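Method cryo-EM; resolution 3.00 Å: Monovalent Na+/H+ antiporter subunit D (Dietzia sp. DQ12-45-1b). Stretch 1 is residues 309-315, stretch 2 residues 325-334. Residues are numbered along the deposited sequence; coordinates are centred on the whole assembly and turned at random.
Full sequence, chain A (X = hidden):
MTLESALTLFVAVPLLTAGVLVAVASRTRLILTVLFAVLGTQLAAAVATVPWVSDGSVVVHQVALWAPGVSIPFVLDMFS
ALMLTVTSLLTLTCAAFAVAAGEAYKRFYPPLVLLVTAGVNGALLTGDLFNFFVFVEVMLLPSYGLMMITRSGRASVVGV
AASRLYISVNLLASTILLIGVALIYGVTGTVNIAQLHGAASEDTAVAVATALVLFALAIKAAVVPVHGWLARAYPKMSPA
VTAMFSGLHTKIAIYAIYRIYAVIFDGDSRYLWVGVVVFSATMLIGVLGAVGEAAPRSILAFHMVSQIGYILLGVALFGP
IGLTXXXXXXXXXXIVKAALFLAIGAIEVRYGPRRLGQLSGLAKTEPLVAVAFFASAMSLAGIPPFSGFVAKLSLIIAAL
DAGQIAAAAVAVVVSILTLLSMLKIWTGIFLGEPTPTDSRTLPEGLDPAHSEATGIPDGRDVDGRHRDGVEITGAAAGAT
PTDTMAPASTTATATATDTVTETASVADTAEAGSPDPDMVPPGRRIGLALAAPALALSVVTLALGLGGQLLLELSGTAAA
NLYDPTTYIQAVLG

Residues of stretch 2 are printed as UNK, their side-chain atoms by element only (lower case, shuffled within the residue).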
# COMPACT_ATOMS: atom_id res chain seq x y z
N GLY A 309 7.40 -1.52 -8.62
CA GLY A 309 8.15 -0.97 -9.74
C GLY A 309 8.45 -2.01 -10.79
O GLY A 309 8.48 -1.71 -11.99
N TYR A 310 8.71 -3.25 -10.36
CA TYR A 310 8.94 -4.34 -11.30
C TYR A 310 7.70 -4.60 -12.16
O TYR A 310 7.80 -4.72 -13.38
CB TYR A 310 9.32 -5.61 -10.54
CG TYR A 310 10.79 -5.93 -10.52
CD1 TYR A 310 11.38 -6.66 -11.53
CD2 TYR A 310 11.59 -5.52 -9.46
CE1 TYR A 310 12.72 -6.95 -11.51
CE2 TYR A 310 12.93 -5.81 -9.43
CZ TYR A 310 13.49 -6.53 -10.45
OH TYR A 310 14.83 -6.82 -10.42
N ILE A 311 6.54 -4.72 -11.52
CA ILE A 311 5.32 -5.07 -12.24
C ILE A 311 4.94 -3.98 -13.22
O ILE A 311 4.72 -4.24 -14.41
CB ILE A 311 4.17 -5.34 -11.24
CG1 ILE A 311 4.54 -6.49 -10.30
CG2 ILE A 311 2.91 -5.67 -11.99
CD1 ILE A 311 3.63 -6.58 -9.12
N LEU A 312 4.85 -2.74 -12.74
CA LEU A 312 4.44 -1.63 -13.60
C LEU A 312 5.39 -1.43 -14.77
O LEU A 312 4.99 -0.82 -15.77
CB LEU A 312 4.34 -0.35 -12.78
CG LEU A 312 3.02 -0.19 -12.03
CD1 LEU A 312 3.02 1.09 -11.22
CD2 LEU A 312 1.85 -0.22 -13.00
N LEU A 313 6.63 -1.92 -14.67
CA LEU A 313 7.51 -1.89 -15.83
C LEU A 313 6.93 -2.68 -16.99
O LEU A 313 7.24 -2.40 -18.15
CB LEU A 313 8.89 -2.43 -15.44
CG LEU A 313 10.01 -2.21 -16.45
CD1 LEU A 313 10.21 -0.73 -16.70
CD2 LEU A 313 11.29 -2.85 -15.96
N GLY A 314 6.09 -3.67 -16.69
CA GLY A 314 5.46 -4.43 -17.76
C GLY A 314 4.54 -3.61 -18.63
O GLY A 314 4.33 -3.93 -19.80
N VAL A 315 3.98 -2.53 -18.08
CA VAL A 315 3.15 -1.64 -18.88
C VAL A 315 3.97 -0.54 -19.54
O VAL A 315 3.50 0.07 -20.52
CB VAL A 315 2.01 -1.02 -18.05
CG1 VAL A 315 2.56 -0.16 -16.93
CG2 VAL A 315 1.08 -0.22 -18.94
N UNK A 325 4.67 -10.42 -19.43
CA UNK A 325 5.62 -10.44 -18.33
C UNK A 325 5.09 -9.69 -17.12
O UNK A 325 5.19 -10.17 -15.99
c UNK A 325 6.96 -9.86 -18.78
N UNK A 326 4.49 -8.52 -17.35
CA UNK A 326 3.98 -7.73 -16.24
C UNK A 326 2.82 -8.40 -15.52
O UNK A 326 2.73 -8.36 -14.30
N UNK A 327 1.92 -9.04 -16.28
CA UNK A 327 0.78 -9.69 -15.65
C UNK A 327 1.23 -10.93 -14.88
O UNK A 327 0.77 -11.17 -13.75
c UNK A 327 -1.35 -10.94 -16.13
c UNK A 327 -0.28 -10.04 -16.71
c UNK A 327 -0.90 -8.77 -17.28
c UNK A 327 -1.79 -9.00 -18.46
N UNK A 328 2.12 -11.73 -15.46
CA UNK A 328 2.65 -12.87 -14.73
C UNK A 328 3.40 -12.42 -13.49
O UNK A 328 3.30 -13.06 -12.43
c UNK A 328 5.87 -16.00 -13.72
c UNK A 328 4.13 -14.92 -14.97
c UNK A 328 3.43 -16.12 -14.98
c UNK A 328 5.35 -14.88 -14.34
c UNK A 328 5.17 -17.18 -13.74
c UNK A 328 3.95 -17.24 -14.37
c UNK A 328 3.56 -13.70 -15.64
N UNK A 329 4.13 -11.31 -13.59
CA UNK A 329 4.85 -10.80 -12.43
C UNK A 329 3.89 -10.33 -11.35
O UNK A 329 4.14 -10.54 -10.17
c UNK A 329 5.79 -9.67 -12.85
c UNK A 329 8.30 -9.69 -12.67
o UNK A 329 10.57 -9.48 -9.85
c UNK A 329 9.41 -9.52 -10.58
c UNK A 329 8.19 -9.45 -9.94
c UNK A 329 9.47 -9.65 -11.95
c UNK A 329 7.06 -9.62 -12.05
c UNK A 329 7.03 -9.49 -10.67
N UNK A 330 2.79 -9.69 -11.74
CA UNK A 330 1.79 -9.27 -10.78
C UNK A 330 1.22 -10.47 -10.03
O UNK A 330 1.21 -10.51 -8.79
c UNK A 330 0.68 -8.50 -11.49
c UNK A 330 0.02 -6.91 -9.71
c UNK A 330 -1.50 -7.32 -11.63
c UNK A 330 -0.49 -7.94 -10.69
N UNK A 331 0.75 -11.47 -10.78
CA UNK A 331 0.12 -12.63 -10.17
C UNK A 331 1.10 -13.44 -9.33
O UNK A 331 0.70 -14.03 -8.31
c UNK A 331 -0.51 -13.52 -11.24
c UNK A 331 -1.98 -13.72 -13.24
c UNK A 331 -2.68 -12.30 -11.32
c UNK A 331 -1.51 -12.80 -12.14
N UNK A 332 2.37 -13.48 -9.72
CA UNK A 332 3.36 -14.18 -8.91
C UNK A 332 3.73 -13.38 -7.67
O UNK A 332 3.85 -13.95 -6.58
n UNK A 332 6.47 -15.02 -8.14
c UNK A 332 4.60 -14.47 -9.74
c UNK A 332 6.68 -13.06 -9.09
n UNK A 332 7.73 -13.29 -8.23
c UNK A 332 5.88 -14.15 -9.03
c UNK A 332 7.57 -14.47 -7.66
N UNK A 333 3.93 -12.07 -7.82
CA UNK A 333 4.46 -11.28 -6.73
C UNK A 333 3.44 -11.08 -5.63
O UNK A 333 3.82 -11.03 -4.46
c UNK A 333 4.41 -7.68 -6.02
c UNK A 333 4.94 -9.92 -7.22
c UNK A 333 5.00 -8.89 -6.14
c UNK A 333 5.57 -8.02 -4.20
n UNK A 333 4.79 -7.15 -4.81
n UNK A 333 5.72 -9.08 -4.97
N UNK A 334 2.16 -10.94 -5.96
CA UNK A 334 1.20 -10.79 -4.87
C UNK A 334 1.11 -12.08 -4.06
O UNK A 334 1.01 -12.03 -2.82
c UNK A 334 -1.00 -11.41 -6.06
c UNK A 334 -2.56 -9.61 -7.48
c UNK A 334 -0.16 -10.35 -5.41
s UNK A 334 -2.71 -10.85 -6.20

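Position 325 carries one side-chain carbon; its CB, directed sideways, comes no nearer to stretch 1 than 5.7 Å, to G314 CA. A lone carbon defines alanine, A325. Position 326 has no side-chain atoms, and its CA lies 3.9 Å from the CA of G314, so it is glycine, G326. An ideal CB built here would fall 2.9 Å from that same G314 CA, a clash.

At position 327 four carbons fork at the first, one arm being two carbons long, which is the isoleucine pattern; I327 points away from stretch 1. Position 328 has one carbon leading to a ring of six carbons with no further substituent, hence phenylalanine, F328, whose side chain is out of reach of stretch 1.

At position 329 one carbon leads to a six-carbon ring bearing one oxygen; that oxygen lies 3.4 Å from Y310 CD1, over one face of the Y310 ring. This is tyrosine, Y329, and its CB points toward stretch 1. The two ring planes are inclined by 27° with centroids 5.2 Å apart, but they are slid so far that they barely overlap. Y310 CB lies over the face of the Y329 ring, 4.2 Å from its centroid and 21° off the normal, a CH-pi contact.

Position 330 shows four carbons forked at the second, with CB 3.6 Å from I311 CG2: leucine, L330. The same count and fork recur at 331, again leucine, but L331 points away and makes no contact.

Position 332 has one carbon and a five-membered ring of three carbons and two nitrogens, the imidazole of histidine; H332 is out of reach and makes no contact with stretch 1. Position 333 has the same composition, and a ring carbon lies 3.4 Å from I311 CD1, which sits at the ring edge and near its plane. It is also histidine, but H333 points toward stretch 1, and the ring carbon in contact is CD2. Position 334 is an unbranched chain of two carbons, sulfur and one carbon, so methionine, M334, whose CA-to-CB bond runs sideways and which makes no contact.

The helices run nearly antiparallel, at 154°, with axes 7.5 Å apart at closest approach. G314 and G326 permit the close backbone approach: an ideal CB on G314 would lie 2.4 Å from G326 CA. Beside this crossing, I311 acts as a knob among G326, Y329, L330 and H333, with its CG2 3.6 Å from G326 O and its CG1 3.9 Å from Y329 CD1. No hydrogen bond joins the stretches, which bury 348 Å² between them, both sides summed; the contacts found include apolar, aromatic and CH-pi contacts and close backbone packing.

Stretch 2 325-334: AGIFYLLHHM
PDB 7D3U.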